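Local coordinates for protein MmeI (Methylophilus methylotrophus, PDB 5HR4) that is a Type IIL restriction-modification enzyme that binds DNA and probably methylates adenine at N6, with S-adenosyl-L-methionine as methyl donor, at residues 545-550 with 624-629; 796-801 with 814-819; 517-522 with 551-556. All coordinates share one frame; numbering follows the deposited sequence.

Interaction 1: residues 545-550 with 624-629; sequences EQVSLL and DVIACK. With nucleotides of chain B.
Hydrophobic packing at one end and charge pairing beside DNA at the other divide this contact between the start of helix 544-556 and the loop 624-629. The close-packed end is carried by Ile626, whose side chain points at the helix and crosses Val547 obliquely. With CG2 anti to its backbone N, Ile626 sets that methyl 3.9 Å from CG1 of Val547. Its other arm runs extended (chi2 -179°), so that CD1 comes to rest 3.4 Å from the carbonyl O of Val547. From the helix, Ser548 meets the loop one step further on, its OG lying 3.7 Å from CG2 of Ile626 and 3.6 Å from CA of Cys628.

Packing thins out beyond this point: Cys628 is exposed and gives up little surface to the helix, and Lys629 crosses to it mainly through the tip of its chain. Fully extended beyond CG, that lysine lies alongside Glu545, pointing the same way, and its NZ forms a salt bridge of 2.9 Å with Glu545 OE1, approaching on the anti lone pair. The other carboxylate oxygen, OE2, is paired with Lys487, so two lysines hold the acid and would probably offset its repulsion from the DNA backbone. Glu545 also gives its backbone N to OP1 of DC5 of chain B, a 3.0 Å hydrogen bond with an N-H...O angle of 157°; coming from the first turn of a helix, it probably gains from the helix dipole. CE of Lys629 lies 3.1 Å from OP1 of DC4 of chain B.

The contact thus joins the methyltransferase region to the target recognition region at the DNA backbone. Ile626 continues onto Trp551 and Pro552 further along helix 544-556, while Val625 rests on Tyr899 and Gln900 of helix 888-903.

Interaction 2: residues 796-801 with 814-819; sequences CWMRNV and SLVYNT. With nucleotides of chain B.
Along 796-801, contact with the loop 814-819 begins at Trp797, and its indole, with CG anti to the backbone N (chi1 -173°), supplies the polar link. NE1 donates to Thr819 OG1 at 3.2 Å, with the hydroxyl oxygen in the ring plane, and makes a second, weak bond to Val816 O at the ring edge. The same hydroxyl donates to Leu815 O at 2.6 Å, so the indole N-H, the threonine and a loop carbonyl form a relay that helps hold the Thr819 hydroxyl in place in a buried setting. CD1 of the indole also lies 3.7 Å from CG1 of Val816. Met798 follows, laying CB against this same valine methyl at 3.7 Å before its chain bends away. Asn800 turns back on its own helix, bonding through ND2 to Cys796 O. Val801 closes the helix: CG2 touches Leu815 O at 3.3 Å, while CG1 lies over one face of the Trp797 ring, near its rim.

On the loop, Ser814 OG donates to OP2 of DC4 of chain B, so this loop of the recognition region reaches the DNA backbone. Helix 888-903 flanks the contact, bringing Leu895 and Phe896 to Trp797 and Phe896 to Val801.

Interaction 3: residues 517-522 with 551-556; sequences WYPKAA and WPLLLS. With SFG (sinefungin), chain H.
Within the Rossmann-like methyltransferase fold, two helices that flank the central sheet run nearly parallel here, with one of them also lining the cofactor pocket. Helices 517-522 and 551-556 meet at an axis separation of 10.3 Å and an angle of 10°, through apolar side chains and with no hydrogen bond between them. Leu554 is the main bridge. Its CG is anti to the carbonyl carbon (chi1 -75°), and its two methyls divide the work: CD1 reaches CD2 of Tyr518 at 3.7 Å, crossing the tyrosine obliquely, whereas CD2 lies 4.2 Å from CB of Ala522. The CD1 methyl is also seated over one face of the Trp551 ring, toward its rim, so the one methyl touches two aromatic residues. Leu553 brings CD2 to within 3.9 Å of CG of Pro519, meeting the pyrrolidine at about a right angle.

Trp517, at the start of its helix, turns the edge of its indole to sinefungin, with CZ2 3.6 Å from C6 of the adenine base. NE1 of this ring is hydrogen-bonded to Pro362 O, which probably helps hold the ring in this orientation. An alanine here removes both the ring edge and that bond, and would probably loosen the wall of the pocket beside the adenine.

Beneath the helices lies the sheet: Tyr518 meets Phe535 of strand 532-538 edge-to-face and also Phe587 of strand 581-588, and Trp551 rests on Ile585. Helix 492-502 packs on another flank, where Phe502 touches both Pro519 and Leu553.

In the fold
From the N terminus, 517-522 comes first, and interaction 3 closes over 28 intervening residues when 551-556 returns to it, tying two helices of the methyltransferase region together. Before that closure, 545-550 has already opened interaction 1, so the two cross; both use helix 544-556, on successive stretches. Interaction 1 closes only at 624-629, after the last strands of the large sheet, and links the methyltransferase and target recognition regions. Interaction 2 follows in series, a short loop of 12 residues wholly inside the recognition region. It touches interaction 1 directly, Lys629 against Ser814 and Ala627 against Val801, but stays about 11 Å from interaction 3 at the nearest atoms.

Interaction 1: residues 545-550 with 624-629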
# COMPACT_ATOMS: atom_id res chain seq x y z
N GLU A 545 1.89 11.06 12.25
CA GLU A 545 0.87 12.11 12.27
C GLU A 545 -0.53 11.61 11.95
O GLU A 545 -1.50 12.32 12.23
CB GLU A 545 1.24 13.23 11.29
CG GLU A 545 0.71 13.05 9.86
CD GLU A 545 1.19 14.15 8.89
OE1 GLU A 545 1.47 15.29 9.34
OE2 GLU A 545 1.30 13.87 7.67
N GLN A 546 -0.66 10.42 11.38
CA GLN A 546 -1.97 9.94 10.97
C GLN A 546 -2.72 9.21 12.07
O GLN A 546 -3.96 9.17 12.03
CB GLN A 546 -1.82 9.02 9.75
CG GLN A 546 -0.79 9.49 8.73
CD GLN A 546 -1.13 9.06 7.31
OE1 GLN A 546 -2.30 8.96 6.94
NE2 GLN A 546 -0.10 8.83 6.51
N VAL A 547 -2.01 8.67 13.07
CA VAL A 547 -2.66 7.87 14.12
C VAL A 547 -3.61 8.73 14.94
O VAL A 547 -4.68 8.27 15.35
CB VAL A 547 -1.60 7.20 15.01
CG1 VAL A 547 -2.24 6.18 15.95
CG2 VAL A 547 -0.55 6.56 14.16
N SER A 548 -3.24 9.98 15.18
CA SER A 548 -4.13 10.90 15.88
C SER A 548 -5.34 11.30 15.04
O SER A 548 -6.35 11.71 15.61
CB SER A 548 -3.37 12.16 16.30
OG SER A 548 -2.10 11.86 16.88
N LEU A 549 -5.25 11.24 13.71
CA LEU A 549 -6.34 11.77 12.90
C LEU A 549 -7.33 10.73 12.45
O LEU A 549 -8.44 11.09 12.06
CB LEU A 549 -5.80 12.48 11.65
CG LEU A 549 -4.71 13.53 11.89
CD1 LEU A 549 -4.18 14.01 10.56
CD2 LEU A 549 -5.18 14.69 12.77
N LEU A 550 -6.98 9.44 12.51
CA LEU A 550 -7.87 8.39 12.02
C LEU A 550 -8.53 7.58 13.12
O LEU A 550 -9.71 7.25 13.03
CB LEU A 550 -7.11 7.43 11.10
CG LEU A 550 -7.95 6.26 10.58
CD1 LEU A 550 -9.21 6.79 9.90
CD2 LEU A 550 -7.16 5.44 9.60
N ASP A 624 -4.67 2.01 24.74
CA ASP A 624 -5.29 2.70 23.62
C ASP A 624 -5.03 4.21 23.61
O ASP A 624 -5.78 4.96 22.98
CB ASP A 624 -6.80 2.43 23.61
CG ASP A 624 -7.18 1.29 22.68
OD1 ASP A 624 -6.31 0.43 22.43
OD2 ASP A 624 -8.32 1.26 22.18
N VAL A 625 -3.98 4.66 24.28
CA VAL A 625 -3.60 6.07 24.29
C VAL A 625 -2.79 6.38 23.05
O VAL A 625 -1.84 5.65 22.71
CB VAL A 625 -2.81 6.40 25.57
CG1 VAL A 625 -2.17 7.76 25.44
CG2 VAL A 625 -3.71 6.33 26.78
N ILE A 626 -3.13 7.46 22.37
CA ILE A 626 -2.44 7.90 21.16
C ILE A 626 -1.62 9.14 21.49
O ILE A 626 -2.12 10.05 22.16
CB ILE A 626 -3.42 8.18 20.01
CG1 ILE A 626 -4.16 6.89 19.63
CG2 ILE A 626 -2.67 8.75 18.82
CD1 ILE A 626 -5.14 7.06 18.46
N ALA A 627 -0.38 9.18 21.01
CA ALA A 627 0.48 10.35 21.16
C ALA A 627 0.15 11.39 20.08
O ALA A 627 0.17 11.07 18.89
CB ALA A 627 1.94 9.93 21.09
N CYS A 628 -0.17 12.62 20.50
CA CYS A 628 -0.62 13.67 19.60
C CYS A 628 0.50 14.66 19.31
O CYS A 628 1.26 15.03 20.21
CB CYS A 628 -1.80 14.45 20.18
SG CYS A 628 -3.25 13.47 20.65
N LYS A 629 0.59 15.09 18.06
CA LYS A 629 1.35 16.27 17.66
C LYS A 629 1.23 17.39 18.69
O LYS A 629 0.13 17.67 19.20
CB LYS A 629 0.81 16.78 16.31
CG LYS A 629 1.78 16.87 15.14
CD LYS A 629 0.96 17.27 13.93
CE LYS A 629 1.77 17.36 12.65
NZ LYS A 629 0.85 17.20 11.46
P DC B 4 5.16 18.69 11.61
OP1 DC B 4 4.05 19.41 12.26
OP2 DC B 4 6.38 18.32 12.38
O5' DC B 4 4.55 17.37 11.02
C5' DC B 4 5.30 16.16 11.03
C4' DC B 4 4.81 15.30 9.90
O4' DC B 4 4.96 16.04 8.67
C3' DC B 4 5.50 13.96 9.71
O3' DC B 4 4.48 12.96 9.57
C2' DC B 4 6.33 14.15 8.42
C1' DC B 4 5.62 15.28 7.69
N1 DC B 4 6.53 16.22 6.93
C2 DC B 4 6.03 16.87 5.79
O2 DC B 4 4.87 16.65 5.43
N3 DC B 4 6.84 17.74 5.12
C4 DC B 4 8.08 17.96 5.55
N4 DC B 4 8.83 18.80 4.85
C5 DC B 4 8.61 17.30 6.70
C6 DC B 4 7.80 16.45 7.36
P DC B 5 4.81 11.40 9.35
OP1 DC B 5 3.71 10.62 9.97
OP2 DC B 5 6.23 11.14 9.65
O5' DC B 5 4.70 11.21 7.78
C5' DC B 5 3.50 11.52 7.12
C4' DC B 5 3.81 11.78 5.67
O4' DC B 5 4.68 12.91 5.57
C3' DC B 5 4.60 10.69 4.99
O3' DC B 5 3.73 9.68 4.57
C2' DC B 5 5.24 11.42 3.80
C1' DC B 5 5.25 12.89 4.28
N1 DC B 5 6.58 13.49 4.36
C2 DC B 5 6.90 14.54 3.50
O2 DC B 5 6.06 14.89 2.67
N3 DC B 5 8.11 15.12 3.59
C4 DC B 5 8.98 14.69 4.52
N4 DC B 5 10.18 15.29 4.59
C5 DC B 5 8.66 13.62 5.41
C6 DC B 5 7.45 13.06 5.30

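Interaction 2: residues 796-801 with 814-819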
# COMPACT_ATOMS: atom_id res chain seq x y z
N CYS A 796 13.56 4.42 21.83
CA CYS A 796 12.37 3.58 21.91
C CYS A 796 11.11 4.42 21.69
O CYS A 796 10.16 3.97 21.02
CB CYS A 796 12.34 2.86 23.25
SG CYS A 796 10.80 2.09 23.57
N TRP A 797 11.10 5.64 22.23
CA TRP A 797 9.97 6.54 21.99
C TRP A 797 9.86 6.88 20.51
O TRP A 797 8.81 6.65 19.89
CB TRP A 797 10.13 7.80 22.84
CG TRP A 797 8.94 8.68 22.77
CD1 TRP A 797 8.83 9.88 22.11
CD2 TRP A 797 7.67 8.44 23.39
NE1 TRP A 797 7.58 10.40 22.29
CE2 TRP A 797 6.84 9.53 23.07
CE3 TRP A 797 7.17 7.42 24.19
CZ2 TRP A 797 5.53 9.62 23.51
CZ3 TRP A 797 5.86 7.51 24.63
CH2 TRP A 797 5.06 8.61 24.29
N MET A 798 10.93 7.42 19.92
CA MET A 798 10.98 7.67 18.48
C MET A 798 10.47 6.48 17.66
O MET A 798 9.71 6.67 16.70
CB MET A 798 12.41 8.03 18.08
CG MET A 798 12.64 8.16 16.58
SD MET A 798 12.96 6.60 15.71
CE MET A 798 14.42 5.99 16.54
N ARG A 799 10.88 5.26 18.02
CA ARG A 799 10.49 4.05 17.29
C ARG A 799 8.99 3.81 17.33
O ARG A 799 8.43 3.23 16.39
CB ARG A 799 11.17 2.82 17.88
CG ARG A 799 12.39 2.31 17.14
CD ARG A 799 13.05 1.20 17.92
NE ARG A 799 14.48 1.45 17.99
CZ ARG A 799 15.16 1.75 19.09
NH1 ARG A 799 14.57 1.82 20.27
NH2 ARG A 799 16.46 1.96 18.99
N ASN A 800 8.33 4.21 18.42
CA ASN A 800 6.93 3.87 18.63
C ASN A 800 5.94 4.95 18.23
O ASN A 800 4.90 4.63 17.63
CB ASN A 800 6.73 3.50 20.10
CG ASN A 800 7.17 2.11 20.38
OD1 ASN A 800 6.42 1.16 20.15
ND2 ASN A 800 8.40 1.96 20.83
N VAL A 801 6.20 6.22 18.54
CA VAL A 801 5.25 7.27 18.20
C VAL A 801 5.67 8.08 17.00
O VAL A 801 4.86 8.88 16.51
CB VAL A 801 5.00 8.22 19.39
CG1 VAL A 801 4.80 7.43 20.66
CG2 VAL A 801 6.14 9.22 19.51
N SER A 814 7.62 17.59 16.38
CA SER A 814 6.28 17.68 16.96
C SER A 814 5.70 16.33 17.37
O SER A 814 4.78 16.29 18.21
CB SER A 814 5.33 18.39 16.00
OG SER A 814 5.04 17.56 14.88
N LEU A 815 6.19 15.22 16.82
CA LEU A 815 5.64 13.91 17.15
C LEU A 815 6.44 13.15 18.20
O LEU A 815 5.87 12.46 19.04
CB LEU A 815 5.54 13.04 15.89
CG LEU A 815 4.30 13.22 15.01
CD1 LEU A 815 4.55 12.52 13.69
CD2 LEU A 815 3.07 12.64 15.69
N VAL A 816 7.77 13.27 18.16
CA VAL A 816 8.64 12.53 19.06
C VAL A 816 9.04 13.41 20.23
O VAL A 816 8.50 13.27 21.34
CB VAL A 816 9.90 12.06 18.31
CG1 VAL A 816 10.73 11.14 19.21
CG2 VAL A 816 9.51 11.39 17.01
N TYR A 817 9.99 14.31 19.98
CA TYR A 817 10.57 15.17 21.01
C TYR A 817 9.50 15.87 21.85
O TYR A 817 9.59 15.91 23.08
CB TYR A 817 11.49 16.19 20.32
CG TYR A 817 12.31 17.08 21.23
CD1 TYR A 817 13.44 16.58 21.88
CD2 TYR A 817 12.01 18.43 21.39
CE1 TYR A 817 14.22 17.38 22.70
CE2 TYR A 817 12.79 19.24 22.22
CZ TYR A 817 13.90 18.71 22.87
OH TYR A 817 14.70 19.49 23.68
N ASN A 818 8.49 16.45 21.20
CA ASN A 818 7.54 17.27 21.94
C ASN A 818 6.59 16.45 22.81
O ASN A 818 5.98 17.00 23.73
CB ASN A 818 6.71 18.15 20.99
CG ASN A 818 7.51 19.27 20.41
OD1 ASN A 818 8.57 19.62 20.92
ND2 ASN A 818 7.00 19.86 19.34
N THR A 819 6.43 15.17 22.52
CA THR A 819 5.58 14.31 23.32
C THR A 819 6.39 13.39 24.22
O THR A 819 5.82 12.50 24.85
CB THR A 819 4.66 13.50 22.42
OG1 THR A 819 5.46 12.67 21.56
CG2 THR A 819 3.83 14.43 21.57
P DC B 4 5.16 18.69 11.61
OP1 DC B 4 4.05 19.41 12.26
OP2 DC B 4 6.38 18.32 12.38
O5' DC B 4 4.55 17.37 11.02
C5' DC B 4 5.30 16.16 11.03
C4' DC B 4 4.81 15.30 9.90
O4' DC B 4 4.96 16.04 8.67
C3' DC B 4 5.50 13.96 9.71
O3' DC B 4 4.48 12.96 9.57
C2' DC B 4 6.33 14.15 8.42
C1' DC B 4 5.62 15.28 7.69
N1 DC B 4 6.53 16.22 6.93
C2 DC B 4 6.03 16.87 5.79
O2 DC B 4 4.87 16.65 5.43
N3 DC B 4 6.84 17.74 5.12
C4 DC B 4 8.08 17.96 5.55
N4 DC B 4 8.83 18.80 4.85
C5 DC B 4 8.61 17.30 6.70
C6 DC B 4 7.80 16.45 7.36

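Interaction 3: residues 517-522 with 551-556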
# COMPACT_ATOMS: atom_id res chain seq x y z
N TRP A 517 -11.51 4.71 3.29
CA TRP A 517 -12.39 3.53 3.29
C TRP A 517 -12.76 3.07 4.70
O TRP A 517 -13.76 2.36 4.85
CB TRP A 517 -11.77 2.35 2.53
CG TRP A 517 -11.97 2.43 1.06
CD1 TRP A 517 -12.74 1.62 0.29
CD2 TRP A 517 -11.40 3.39 0.17
NE1 TRP A 517 -12.68 2.01 -1.03
CE2 TRP A 517 -11.86 3.10 -1.13
CE3 TRP A 517 -10.53 4.47 0.34
CZ2 TRP A 517 -11.49 3.84 -2.24
CZ3 TRP A 517 -10.16 5.22 -0.77
CH2 TRP A 517 -10.64 4.90 -2.04
N TYR A 518 -12.00 3.47 5.73
CA TYR A 518 -12.30 2.99 7.08
C TYR A 518 -13.57 3.61 7.66
O TYR A 518 -14.42 2.86 8.18
CB TYR A 518 -11.10 3.22 7.99
CG TYR A 518 -9.96 2.25 7.78
CD1 TYR A 518 -9.13 2.36 6.67
CD2 TYR A 518 -9.71 1.24 8.69
CE1 TYR A 518 -8.10 1.49 6.46
CE2 TYR A 518 -8.67 0.35 8.50
CZ TYR A 518 -7.87 0.48 7.39
OH TYR A 518 -6.83 -0.39 7.19
N PRO A 519 -13.77 4.94 7.64
CA PRO A 519 -15.05 5.47 8.13
C PRO A 519 -16.22 5.03 7.28
O PRO A 519 -17.32 4.83 7.82
CB PRO A 519 -14.85 7.00 8.05
CG PRO A 519 -13.39 7.18 8.05
CD PRO A 519 -12.84 6.02 7.30
N LYS A 520 -16.04 4.90 5.97
CA LYS A 520 -17.08 4.34 5.11
C LYS A 520 -17.55 3.00 5.64
O LYS A 520 -18.70 2.86 6.06
CB LYS A 520 -16.57 4.21 3.67
CG LYS A 520 -16.85 5.43 2.84
CD LYS A 520 -18.35 5.63 2.69
CE LYS A 520 -18.71 6.27 1.36
NZ LYS A 520 -20.19 6.51 1.26
N ALA A 521 -16.65 2.01 5.65
CA ALA A 521 -16.96 0.71 6.24
C ALA A 521 -17.55 0.86 7.63
O ALA A 521 -18.57 0.25 7.95
CB ALA A 521 -15.71 -0.16 6.31
N ALA A 522 -16.95 1.72 8.46
CA ALA A 522 -17.42 1.88 9.84
C ALA A 522 -18.85 2.41 9.88
O ALA A 522 -19.64 2.00 10.75
CB ALA A 522 -16.49 2.80 10.62
N TRP A 551 -7.80 7.27 14.17
CA TRP A 551 -8.29 6.32 15.17
C TRP A 551 -9.20 6.93 16.23
O TRP A 551 -10.07 6.22 16.75
CB TRP A 551 -7.08 5.61 15.78
CG TRP A 551 -6.51 4.77 14.71
CD1 TRP A 551 -5.45 5.07 13.90
CD2 TRP A 551 -7.05 3.54 14.23
NE1 TRP A 551 -5.26 4.06 12.98
CE2 TRP A 551 -6.23 3.11 13.16
CE3 TRP A 551 -8.12 2.73 14.63
CZ2 TRP A 551 -6.46 1.91 12.48
CZ3 TRP A 551 -8.35 1.55 13.95
CH2 TRP A 551 -7.52 1.15 12.89
N PRO A 552 -9.05 8.22 16.60
CA PRO A 552 -10.11 8.84 17.41
C PRO A 552 -11.49 8.68 16.79
O PRO A 552 -12.43 8.26 17.47
CB PRO A 552 -9.66 10.30 17.47
CG PRO A 552 -8.20 10.22 17.48
CD PRO A 552 -7.87 9.09 16.53
N LEU A 553 -11.61 8.97 15.50
CA LEU A 553 -12.90 8.81 14.83
C LEU A 553 -13.34 7.35 14.78
O LEU A 553 -14.52 7.05 14.98
CB LEU A 553 -12.84 9.41 13.43
CG LEU A 553 -14.09 9.16 12.59
CD1 LEU A 553 -15.27 9.95 13.13
CD2 LEU A 553 -13.82 9.49 11.12
N LEU A 554 -12.41 6.43 14.52
CA LEU A 554 -12.81 5.03 14.38
C LEU A 554 -13.26 4.46 15.72
O LEU A 554 -14.30 3.79 15.80
CB LEU A 554 -11.68 4.20 13.77
CG LEU A 554 -11.42 4.38 12.27
CD1 LEU A 554 -10.48 3.31 11.70
CD2 LEU A 554 -12.73 4.40 11.52
N LEU A 555 -12.49 4.70 16.78
CA LEU A 555 -12.86 4.16 18.09
C LEU A 555 -14.21 4.71 18.55
O LEU A 555 -15.06 3.96 19.05
CB LEU A 555 -11.78 4.47 19.13
CG LEU A 555 -10.40 3.81 18.96
CD1 LEU A 555 -9.43 4.26 20.04
CD2 LEU A 555 -10.50 2.29 18.98
N SER A 556 -14.45 6.00 18.33
CA SER A 556 -15.71 6.61 18.73
C SER A 556 -16.91 5.97 18.06
O SER A 556 -18.03 6.13 18.55
CB SER A 556 -15.69 8.11 18.42
OG SER A 556 -15.98 8.36 17.05
N SFG H . -7.24 -5.69 -4.98
CA SFG H . -7.19 -5.45 -6.40
C SFG H . -6.51 -6.65 -7.04
O SFG H . -6.11 -7.57 -6.29
OXT SFG H . -6.35 -6.73 -8.28
CB SFG H . -6.40 -4.18 -6.70
CG SFG H . -7.03 -3.04 -5.91
CD SFG H . -6.07 -1.88 -6.02
NE SFG H . -5.03 -2.10 -5.03
C5' SFG H . -6.77 -0.53 -5.80
C4' SFG H . -8.00 -0.28 -6.74
O4' SFG H . -8.72 0.68 -6.24
C3' SFG H . -7.62 0.23 -8.14
O3' SFG H . -7.97 -0.74 -9.03
C2' SFG H . -8.43 1.54 -8.36
O2' SFG H . -9.02 1.61 -9.72
C1' SFG H . -9.38 1.47 -7.49
N9 SFG H . -9.77 2.73 -6.95
C8 SFG H . -9.00 3.78 -6.65
N7 SFG H . -9.77 4.73 -6.13
C5 SFG H . -11.02 4.27 -6.10
C6 SFG H . -12.19 4.85 -5.67
N6 SFG H . -12.48 6.14 -5.09
N1 SFG H . -13.34 4.20 -5.73
C2 SFG H . -13.35 2.94 -6.23
N3 SFG H . -12.20 2.36 -6.66
C4 SFG H . -11.03 3.03 -6.59